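Local coordinates for protein arginyl-tRNA synthetase, putative (Plasmodium falciparum, PDB 5JLD) that probably joins L-arginine to tRNA(Arg) at the expense of ATP, as a class I aminoacyl-tRNA synthetase, at residues A[287-292]-A[366-371]; A[498-503]-A[563-568]; A[51-56]-A[67-72]. All coordinates share one frame; numbering follows the deposited sequence.

Contact 1 of 3, residues A[287-292]-A[366-371]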
loop_
_atom_site.group_PDB
_atom_site.type_symbol
_atom_site.label_atom_id
_atom_site.label_comp_id
_atom_site.label_asym_id
_atom_site.label_seq_id
_atom_site.Cartn_x
_atom_site.Cartn_y
_atom_site.Cartn_z
ATOM N N ASP A 287 6.885 33.140 -7.090
ATOM C CA ASP A 287 7.830 33.922 -7.878
ATOM C C ASP A 287 8.295 33.027 -8.994
ATOM O O ASP A 287 8.255 33.423 -10.169
ATOM C CB ASP A 287 8.999 34.430 -7.028
ATOM C CG ASP A 287 8.627 35.662 -6.208
ATOM O OD1 ASP A 287 7.638 36.334 -6.575
ATOM O OD2 ASP A 287 9.305 35.948 -5.195
ATOM N N LEU A 288 8.612 31.779 -8.638
ATOM C CA LEU A 288 9.143 30.858 -9.643
ATOM C C LEU A 288 8.107 30.688 -10.742
ATOM O O LEU A 288 8.416 30.855 -11.930
ATOM C CB LEU A 288 9.523 29.508 -9.021
ATOM C CG LEU A 288 10.855 29.590 -8.248
ATOM C CD1 LEU A 288 11.147 28.280 -7.532
ATOM C CD2 LEU A 288 12.026 29.977 -9.160
ATOM N N LEU A 289 6.860 30.443 -10.336
ATOM C CA LEU A 289 5.814 30.194 -11.310
ATOM C C LEU A 289 5.597 31.426 -12.174
ATOM O O LEU A 289 5.406 31.306 -13.382
ATOM C CB LEU A 289 4.526 29.777 -10.618
ATOM C CG LEU A 289 4.650 28.330 -10.137
ATOM C CD1 LEU A 289 3.512 27.968 -9.211
ATOM C CD2 LEU A 289 4.713 27.378 -11.343
ATOM N N LYS A 290 5.725 32.613 -11.577
ATOM C CA LYS A 290 5.458 33.816 -12.351
ATOM C C LYS A 290 6.539 33.924 -13.416
ATOM O O LYS A 290 6.268 34.326 -14.549
ATOM C CB LYS A 290 5.412 35.065 -11.458
ATOM C CG LYS A 290 4.217 35.084 -10.506
ATOM C CD LYS A 290 4.205 36.320 -9.590
ATOM C CE LYS A 290 3.039 36.266 -8.592
ATOM N NZ LYS A 290 2.840 37.543 -7.828
ATOM N N GLU A 291 7.755 33.507 -13.065
ATOM C CA GLU A 291 8.859 33.650 -13.997
ATOM C C GLU A 291 8.769 32.570 -15.081
ATOM O O GLU A 291 9.404 32.701 -16.127
ATOM C CB GLU A 291 10.210 33.591 -13.267
ATOM N N SER A 292 7.965 31.527 -14.848
ATOM C CA SER A 292 7.850 30.439 -15.832
ATOM C C SER A 292 6.822 30.745 -16.924
ATOM O O SER A 292 6.770 30.061 -17.955
ATOM C CB SER A 292 7.475 29.133 -15.147
ATOM O OG SER A 292 6.178 29.240 -14.588
ATOM N N THR A 366 7.120 22.433 -15.233
ATOM C CA THR A 366 8.238 23.171 -14.633
ATOM C C THR A 366 9.560 22.434 -14.837
ATOM O O THR A 366 9.591 21.349 -15.414
ATOM C CB THR A 366 8.045 23.386 -13.120
ATOM O OG1 THR A 366 8.360 22.171 -12.416
ATOM C CG2 THR A 366 6.612 23.809 -12.814
ATOM N N ASN A 367 10.646 23.018 -14.349
ATOM C CA ASN A 367 11.945 22.348 -14.342
ATOM C C ASN A 367 12.273 21.771 -12.955
ATOM O O ASN A 367 13.420 21.511 -12.636
ATOM C CB ASN A 367 13.045 23.319 -14.780
ATOM C CG ASN A 367 13.078 24.613 -13.924
ATOM O OD1 ASN A 367 12.054 25.045 -13.379
ATOM N ND2 ASN A 367 14.253 25.238 -13.834
ATOM N N TRP A 368 11.256 21.559 -12.131
ATOM C CA TRP A 368 11.496 21.224 -10.731
ATOM C C TRP A 368 11.900 19.769 -10.535
ATOM O O TRP A 368 11.149 18.851 -10.881
ATOM C CB TRP A 368 10.257 21.528 -9.895
ATOM C CG TRP A 368 9.872 22.970 -9.913
ATOM C CD1 TRP A 368 10.614 24.017 -10.399
ATOM C CD2 TRP A 368 8.658 23.533 -9.421
ATOM N NE1 TRP A 368 9.930 25.203 -10.230
ATOM C CE2 TRP A 368 8.728 24.932 -9.631
ATOM C CE3 TRP A 368 7.513 22.996 -8.820
ATOM C CZ2 TRP A 368 7.694 25.797 -9.264
ATOM C CZ3 TRP A 368 6.487 23.870 -8.451
ATOM C CH2 TRP A 368 6.589 25.245 -8.679
ATOM N N GLY A 369 13.088 19.586 -9.966
ATOM C CA GLY A 369 13.613 18.287 -9.613
ATOM C C GLY A 369 13.677 17.319 -10.778
ATOM O O GLY A 369 13.844 17.712 -11.931
ATOM N N ASP A 370 13.555 16.043 -10.441
ATOM C CA ASP A 370 13.601 14.929 -11.384
ATOM C C ASP A 370 12.417 14.965 -12.350
ATOM O O ASP A 370 11.279 14.714 -11.936
ATOM C CB ASP A 370 13.614 13.614 -10.588
ATOM C CG ASP A 370 13.614 12.375 -11.470
ATOM O OD1 ASP A 370 13.835 12.497 -12.696
ATOM O OD2 ASP A 370 13.424 11.267 -10.911
ATOM N N LYS A 371 12.674 15.265 -13.623
ATOM C CA LYS A 371 11.606 15.350 -14.624
ATOM C C LYS A 371 10.845 14.023 -14.794
ATOM O O LYS A 371 9.682 14.015 -15.205
ATOM C CB LYS A 371 12.164 15.797 -15.976
ATOM C CG LYS A 371 13.166 14.823 -16.589
ATOM C CD LYS A 371 13.880 15.434 -17.794
ATOM C CE LYS A 371 14.901 14.470 -18.401
ATOM N NZ LYS A 371 14.260 13.317 -19.093
#
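The hydroxyl of T366 is gripped twice: OG1 accepts from the backbone N of W368 at 3.0 Å, with an N-H...O angle of 156°, and is also hydrogen-bonded to the carbonyl oxygen of I363 at the end of the preceding helix. The first of these bonds closes an ST turn. It brings the threonine over one face of the indole, with OG1 offset toward the rim, while CG2 of T366 reaches CD2 of L289 at 4.3 Å. Contact with helix 282-292 is otherwise carried by the far, six-membered end of the indole. W368 CH2 meets L289 CD2 at 3.9 Å, and CG of the same leucine is just as near, so the branch point and a methyl share the ring end; the two side chains cross at about a right angle. L288 lays CB 4.1 Å from W368 CZ2, and its CD1 methyl comes to 4.3 Å from W368 NE1. Both leucines come at the indole obliquely. With its CG anti to the carbonyl carbon (chi1 -61°), W368 extends from the loop to the helix, and no hydrogen bond crosses the contact. Helix 326-337 packs against the same side chains: V329 touches L289 and W368, and Y333 touches L288 and meets the indole edge-to-face. Helix 282-292 lies in the long connection between strands 271-272 and 343-349, whereas the tryptophan sits in the loop between helix 353-364 and edge strand 374-380. The arrangement joins a helix of that connection to the alpha-to-beta loop of a beta-alpha-beta crossover in the Rossmann-type catalytic domain of a class I synthetase.

Contact 2 of 3, residues A[498-503]-A[563-568]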
loop_
_atom_site.group_PDB
_atom_site.type_symbol
_atom_site.label_atom_id
_atom_site.label_comp_id
_atom_site.label_asym_id
_atom_site.label_seq_id
_atom_site.Cartn_x
_atom_site.Cartn_y
_atom_site.Cartn_z
ATOM N N GLU A 498 15.540 -26.894 12.171
ATOM C CA GLU A 498 16.865 -26.380 11.843
ATOM C C GLU A 498 17.910 -27.489 11.729
ATOM O O GLU A 498 19.101 -27.216 11.587
ATOM C CB GLU A 498 17.299 -25.350 12.891
ATOM C CG GLU A 498 16.698 -25.579 14.273
ATOM C CD GLU A 498 16.736 -24.331 15.141
ATOM O OE1 GLU A 498 17.631 -23.483 14.933
ATOM O OE2 GLU A 498 15.868 -24.196 16.030
ATOM N N ASP A 499 17.465 -28.739 11.797
ATOM C CA ASP A 499 18.352 -29.873 11.545
ATOM C C ASP A 499 18.223 -30.298 10.086
ATOM O O ASP A 499 19.050 -31.046 9.557
ATOM C CB ASP A 499 18.027 -31.034 12.479
ATOM C CG ASP A 499 18.306 -30.701 13.930
ATOM O OD1 ASP A 499 18.407 -29.495 14.253
ATOM O OD2 ASP A 499 18.433 -31.641 14.742
ATOM N N ILE A 500 17.181 -29.786 9.441
ATOM C CA ILE A 500 16.835 -30.151 8.076
ATOM C C ILE A 500 17.563 -29.301 7.040
ATOM O O ILE A 500 17.488 -28.074 7.075
ATOM C CB ILE A 500 15.318 -29.998 7.838
ATOM C CG1 ILE A 500 14.520 -30.691 8.942
ATOM C CG2 ILE A 500 14.935 -30.486 6.456
ATOM C CD1 ILE A 500 13.030 -30.488 8.814
ATOM N N SER A 501 18.235 -29.953 6.099
ATOM C CA SER A 501 18.847 -29.242 4.984
ATOM C C SER A 501 17.819 -28.957 3.887
ATOM O O SER A 501 16.848 -29.708 3.724
ATOM C CB SER A 501 20.016 -30.048 4.411
ATOM O OG SER A 501 19.561 -31.007 3.480
ATOM N N LYS A 502 18.046 -27.879 3.136
ATOM C CA LYS A 502 17.164 -27.487 2.033
ATOM C C LYS A 502 16.913 -28.609 1.023
ATOM O O LYS A 502 15.866 -28.645 0.372
ATOM C CB LYS A 502 17.737 -26.280 1.280
ATOM C CG LYS A 502 18.892 -25.582 1.973
ATOM C CD LYS A 502 19.435 -24.425 1.142
ATOM C CE LYS A 502 20.682 -23.830 1.796
ATOM N NZ LYS A 502 21.083 -22.513 1.217
ATOM N N ASP A 503 17.867 -29.527 0.884
ATOM C CA ASP A 503 17.768 -30.535 -0.157
ATOM C C ASP A 503 16.783 -31.658 0.198
ATOM O O ASP A 503 16.664 -32.648 -0.536
ATOM C CB ASP A 503 19.148 -31.117 -0.467
ATOM C CG ASP A 503 19.997 -30.190 -1.332
ATOM O OD1 ASP A 503 19.426 -29.464 -2.178
ATOM O OD2 ASP A 503 21.237 -30.206 -1.176
ATOM N N ASN A 563 8.554 -38.321 3.283
ATOM C CA ASN A 563 8.847 -36.970 2.842
ATOM C C ASN A 563 8.461 -35.912 3.894
ATOM O O ASN A 563 8.285 -34.722 3.583
ATOM C CB ASN A 563 8.147 -36.688 1.518
ATOM C CG ASN A 563 8.870 -35.638 0.701
ATOM O OD1 ASN A 563 10.097 -35.638 0.643
ATOM N ND2 ASN A 563 8.120 -34.719 0.098
ATOM N N GLU A 564 8.351 -36.366 5.137
ATOM C CA GLU A 564 7.990 -35.534 6.285
ATOM C C GLU A 564 8.858 -34.274 6.437
ATOM O O GLU A 564 8.331 -33.155 6.569
ATOM C CB GLU A 564 8.061 -36.394 7.557
ATOM C CG GLU A 564 8.366 -35.659 8.833
ATOM C CD GLU A 564 8.195 -36.544 10.052
ATOM O OE1 GLU A 564 8.536 -37.742 9.973
ATOM O OE2 GLU A 564 7.711 -36.041 11.091
ATOM N N LYS A 565 10.180 -34.447 6.407
ATOM C CA LYS A 565 11.086 -33.305 6.569
ATOM C C LYS A 565 10.848 -32.212 5.508
ATOM O O LYS A 565 10.718 -31.030 5.845
ATOM C CB LYS A 565 12.533 -33.782 6.555
ATOM C CG LYS A 565 12.913 -34.568 7.822
ATOM C CD LYS A 565 14.335 -35.100 7.749
ATOM C CE LYS A 565 14.812 -35.604 9.098
ATOM N NZ LYS A 565 16.280 -35.895 9.111
ATOM N N SER A 566 10.750 -32.606 4.241
ATOM C CA SER A 566 10.400 -31.666 3.170
ATOM C C SER A 566 9.080 -30.935 3.447
ATOM O O SER A 566 8.993 -29.719 3.264
ATOM C CB SER A 566 10.305 -32.376 1.821
ATOM O OG SER A 566 9.905 -31.466 0.809
ATOM N N ARG A 567 8.064 -31.663 3.906
ATOM C CA ARG A 567 6.800 -31.009 4.262
ATOM C C ARG A 567 6.994 -29.965 5.372
ATOM O O ARG A 567 6.421 -28.891 5.315
ATOM C CB ARG A 567 5.748 -32.030 4.686
ATOM C CG ARG A 567 5.253 -32.887 3.512
ATOM C CD ARG A 567 3.925 -33.562 3.787
ATOM N NE ARG A 567 4.033 -34.658 4.746
ATOM C CZ ARG A 567 4.511 -35.878 4.481
ATOM N NH1 ARG A 567 4.978 -36.195 3.273
ATOM N NH2 ARG A 567 4.539 -36.782 5.449
ATOM N N LEU A 568 7.804 -30.292 6.372
ATOM C CA LEU A 568 8.069 -29.372 7.467
ATOM C C LEU A 568 8.755 -28.108 6.951
ATOM O O LEU A 568 8.435 -26.990 7.365
ATOM C CB LEU A 568 8.930 -30.045 8.533
ATOM C CG LEU A 568 8.705 -29.517 9.948
ATOM C CD1 LEU A 568 7.296 -29.880 10.424
ATOM C CD2 LEU A 568 9.764 -30.066 10.897
#
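I500 presses its side chain against the N-terminal part of helix 564-584, meeting K565 and L568, three residues apart and therefore on one side of that helix. The tight part is the end of the isoleucine. Its CD1 is 3.9 Å from L568 CD2 and 3.8 Å from the backbone O of K565, so one methyl rests on both side chain and main chain. CG2, the other branch, lies 4.1 Å from K565 CB, and CD1 approaches that CB about as closely; both branches rest against the same side of the lysine root. An extended CG1-CD1 arm (chi2 176°) carries CD1 to L568, whose own chain it crosses at about a right angle.

The loose side begins beyond K565 CG. From there the lysine runs out extended and touches E504, and the residue as a whole is exposed, in contrast to the buried L568. No hydrogen bond links the two segments, though polar bonds join the same helix to S506, farther along the loop: S566 OG to its backbone N, N563 ND2 to its carbonyl oxygen. The loop also reaches helix 99-108 through a salt bridge from D503 to K107, while K502 NZ bonds to the carbonyl oxygen of F110. A linker between helices 476-492 and 510-520 thus packs one aliphatic side chain on the last helix of the chain, within the all-helical DALR anticodon-binding domain.

Contact 3 of 3, residues A[51-56]-A[67-72]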
loop_
_atom_site.group_PDB
_atom_site.type_symbol
_atom_site.label_atom_id
_atom_site.label_comp_id
_atom_site.label_asym_id
_atom_site.label_seq_id
_atom_site.Cartn_x
_atom_site.Cartn_y
_atom_site.Cartn_z
ATOM N N ILE A 51 -2.916 -13.881 -30.426
ATOM C CA ILE A 51 -4.260 -13.493 -30.842
ATOM C C ILE A 51 -4.210 -12.098 -31.475
ATOM O O ILE A 51 -4.727 -11.878 -32.573
ATOM C CB ILE A 51 -5.236 -13.558 -29.656
ATOM C CG1 ILE A 51 -5.340 -15.018 -29.190
ATOM C CG2 ILE A 51 -6.619 -13.009 -30.044
ATOM C CD1 ILE A 51 -6.129 -15.233 -27.916
ATOM N N ASN A 52 -3.513 -11.185 -30.822
ATOM C CA ASN A 52 -3.345 -9.843 -31.378
ATOM C C ASN A 52 -2.494 -9.815 -32.654
ATOM O O ASN A 52 -2.784 -9.059 -33.589
ATOM C CB ASN A 52 -2.762 -8.920 -30.315
ATOM C CG ASN A 52 -3.816 -8.479 -29.310
ATOM O OD1 ASN A 52 -4.982 -8.889 -29.397
ATOM N ND2 ASN A 52 -3.417 -7.652 -28.347
ATOM N N ILE A 53 -1.468 -10.659 -32.715
ATOM C CA ILE A 53 -0.651 -10.728 -33.920
ATOM C C ILE A 53 -1.489 -11.252 -35.078
ATOM O O ILE A 53 -1.351 -10.785 -36.205
ATOM C CB ILE A 53 0.593 -11.609 -33.717
ATOM C CG1 ILE A 53 1.519 -10.967 -32.680
ATOM C CG2 ILE A 53 1.349 -11.776 -35.025
ATOM C CD1 ILE A 53 2.703 -11.815 -32.285
ATOM N N TYR A 54 -2.369 -12.214 -34.797
ATOM C CA TYR A 54 -3.237 -12.775 -35.833
ATOM C C TYR A 54 -4.251 -11.742 -36.289
ATOM O O TYR A 54 -4.547 -11.642 -37.469
ATOM C CB TYR A 54 -3.965 -14.034 -35.342
ATOM C CG TYR A 54 -4.891 -14.650 -36.378
ATOM C CD1 TYR A 54 -4.388 -15.232 -37.530
ATOM C CD2 TYR A 54 -6.268 -14.652 -36.198
ATOM C CE1 TYR A 54 -5.226 -15.795 -38.477
ATOM C CE2 TYR A 54 -7.117 -15.216 -37.138
ATOM C CZ TYR A 54 -6.591 -15.780 -38.275
ATOM O OH TYR A 54 -7.427 -16.345 -39.212
ATOM N N LYS A 55 -4.781 -10.962 -35.356
ATOM C CA LYS A 55 -5.755 -9.951 -35.743
ATOM C C LYS A 55 -5.101 -8.861 -36.598
ATOM O O LYS A 55 -5.641 -8.489 -37.636
ATOM C CB LYS A 55 -6.440 -9.363 -34.503
ATOM C CG LYS A 55 -7.347 -10.384 -33.812
ATOM C CD LYS A 55 -8.251 -9.780 -32.743
ATOM C CE LYS A 55 -7.470 -9.232 -31.555
ATOM N NZ LYS A 55 -8.366 -8.749 -30.455
ATOM N N LYS A 56 -3.926 -8.384 -36.194
ATOM C CA LYS A 56 -3.230 -7.337 -36.956
ATOM C C LYS A 56 -2.696 -7.802 -38.318
ATOM O O LYS A 56 -2.981 -7.191 -39.351
ATOM C CB LYS A 56 -2.064 -6.774 -36.150
ATOM C CG LYS A 56 -2.463 -5.903 -34.976
ATOM C CD LYS A 56 -1.253 -5.164 -34.407
ATOM C CE LYS A 56 -0.676 -4.183 -35.418
ATOM N NZ LYS A 56 0.378 -3.319 -34.803
ATOM N N GLN A 67 -4.111 -20.076 -33.748
ATOM C CA GLN A 67 -3.420 -21.204 -33.126
ATOM C C GLN A 67 -2.115 -21.534 -33.850
ATOM O O GLN A 67 -1.132 -21.893 -33.217
ATOM C CB GLN A 67 -4.318 -22.455 -33.058
ATOM C CG GLN A 67 -3.675 -23.568 -32.211
ATOM C CD GLN A 67 -4.636 -24.649 -31.758
ATOM O OE1 GLN A 67 -5.665 -24.896 -32.385
ATOM N NE2 GLN A 67 -4.313 -25.280 -30.631
ATOM N N LYS A 68 -2.092 -21.404 -35.170
ATOM C CA LYS A 68 -0.845 -21.656 -35.883
ATOM C C LYS A 68 0.255 -20.663 -35.514
ATOM O O LYS A 68 1.422 -21.036 -35.363
ATOM C CB LYS A 68 -1.078 -21.654 -37.385
ATOM C CG LYS A 68 -2.183 -22.600 -37.810
ATOM C CD LYS A 68 -1.834 -23.205 -39.136
ATOM C CE LYS A 68 -1.739 -22.133 -40.203
ATOM N NZ LYS A 68 -1.962 -22.712 -41.543
ATOM N N ILE A 69 -0.126 -19.410 -35.326
ATOM C CA ILE A 69 0.822 -18.408 -34.865
ATOM C C ILE A 69 1.334 -18.799 -33.483
ATOM O O ILE A 69 2.549 -18.784 -33.226
ATOM C CB ILE A 69 0.181 -17.009 -34.852
ATOM C CG1 ILE A 69 -0.176 -16.603 -36.292
ATOM C CG2 ILE A 69 1.089 -15.968 -34.159
ATOM C CD1 ILE A 69 -0.567 -15.123 -36.444
ATOM N N SER A 70 0.426 -19.207 -32.601
ATOM C CA SER A 70 0.882 -19.554 -31.259
ATOM C C SER A 70 1.833 -20.754 -31.310
ATOM O O SER A 70 2.784 -20.823 -30.539
ATOM C CB SER A 70 -0.298 -19.831 -30.329
ATOM O OG SER A 70 -0.870 -21.083 -30.571
ATOM N N GLU A 71 1.594 -21.667 -32.250
ATOM C CA GLU A 71 2.462 -22.829 -32.431
ATOM C C GLU A 71 3.859 -22.441 -32.949
ATOM O O GLU A 71 4.870 -23.004 -32.533
ATOM C CB GLU A 71 1.796 -23.827 -33.386
ATOM C CG GLU A 71 1.815 -25.238 -32.878
ATOM C CD GLU A 71 0.993 -25.421 -31.622
ATOM O OE1 GLU A 71 -0.212 -25.120 -31.660
ATOM O OE2 GLU A 71 1.543 -25.892 -30.605
ATOM N N PHE A 72 3.916 -21.486 -33.869
ATOM C CA PHE A 72 5.209 -20.942 -34.290
ATOM C C PHE A 72 5.971 -20.334 -33.071
ATOM O O PHE A 72 7.160 -20.665 -32.802
ATOM C CB PHE A 72 4.975 -19.911 -35.403
ATOM C CG PHE A 72 6.223 -19.451 -36.101
ATOM C CD1 PHE A 72 7.238 -20.343 -36.413
ATOM C CD2 PHE A 72 6.362 -18.119 -36.476
ATOM C CE1 PHE A 72 8.380 -19.909 -37.072
ATOM C CE2 PHE A 72 7.497 -17.677 -37.128
ATOM C CZ PHE A 72 8.512 -18.569 -37.425
#
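I69 drives its CD1 methyl against helix 49-57 at Y54, the two CA atoms lying 7.0 Å apart. The approach is to the root of the tyrosine rather than its tip: CD1 of I69 is 3.6 Å from Y54 CA and 3.7 Å from Y54 CB. It also stands at the edge of the phenol ring, in its plane, at 4.0 Å from Y54 CD1, so the ring lies alongside the methyl and I69 touches neither face. I53, one residue earlier, completes the first shell with CG2, 4.1 Å from the same methyl, CD1 of I69. The CD1 end of I69 is received by two consecutive residues, and its CG2 also comes to 4.3 Å from I53 CG2; the contact is wholly apolar.

The torsions explain this placement. With CG anti to the backbone N (chi1 179°), the Y54 ring swings beside the methyl, while I69 holds CD1 outstretched at the end of its longer branch (chi2 -169°). Around the first shell, A50 also touches I69 from helix 49-57, Y63 packs on it from the connecting loop, and E31 lies against I53.

Farther back, S70 OG bonds to Q67 O at 2.8 Å. That carbonyl also takes the helical bond from E71 N, and both donors reach it from the same face of its plane. The side chains of Q67 and E71 are both hydrogen-bonded to the hydroxyl of S87, just past strand 82-86, tying the helix to that region. Helices 49-57 and 66-75 form the connection from strand 45-47 to strand 82-86, which are separated by strand 93-97 in the four-stranded antiparallel sheet of the N-terminal domain.

How the contacts relate
The three contacts lie far apart, each in a different part of the synthetase: their centres are 45 to 60 Å from one another and none touches another. Contact 3 is buried and joins two helices that are near neighbours in sequence, whereas contacts 1 and 2 are partly buried and bring a loop to a helix across 73 and 59 intervening residues. None has a hydrogen bond across it; contact 1, in the catalytic domain, and contact 3, in the N-terminal domain, are apolar, while contact 2, in the anticodon-binding domain, sets its isoleucine methyl against a backbone carbonyl and the aliphatic root of an exposed lysine. Contacts 1 and 2 lie on opposite sides of the chain's centre.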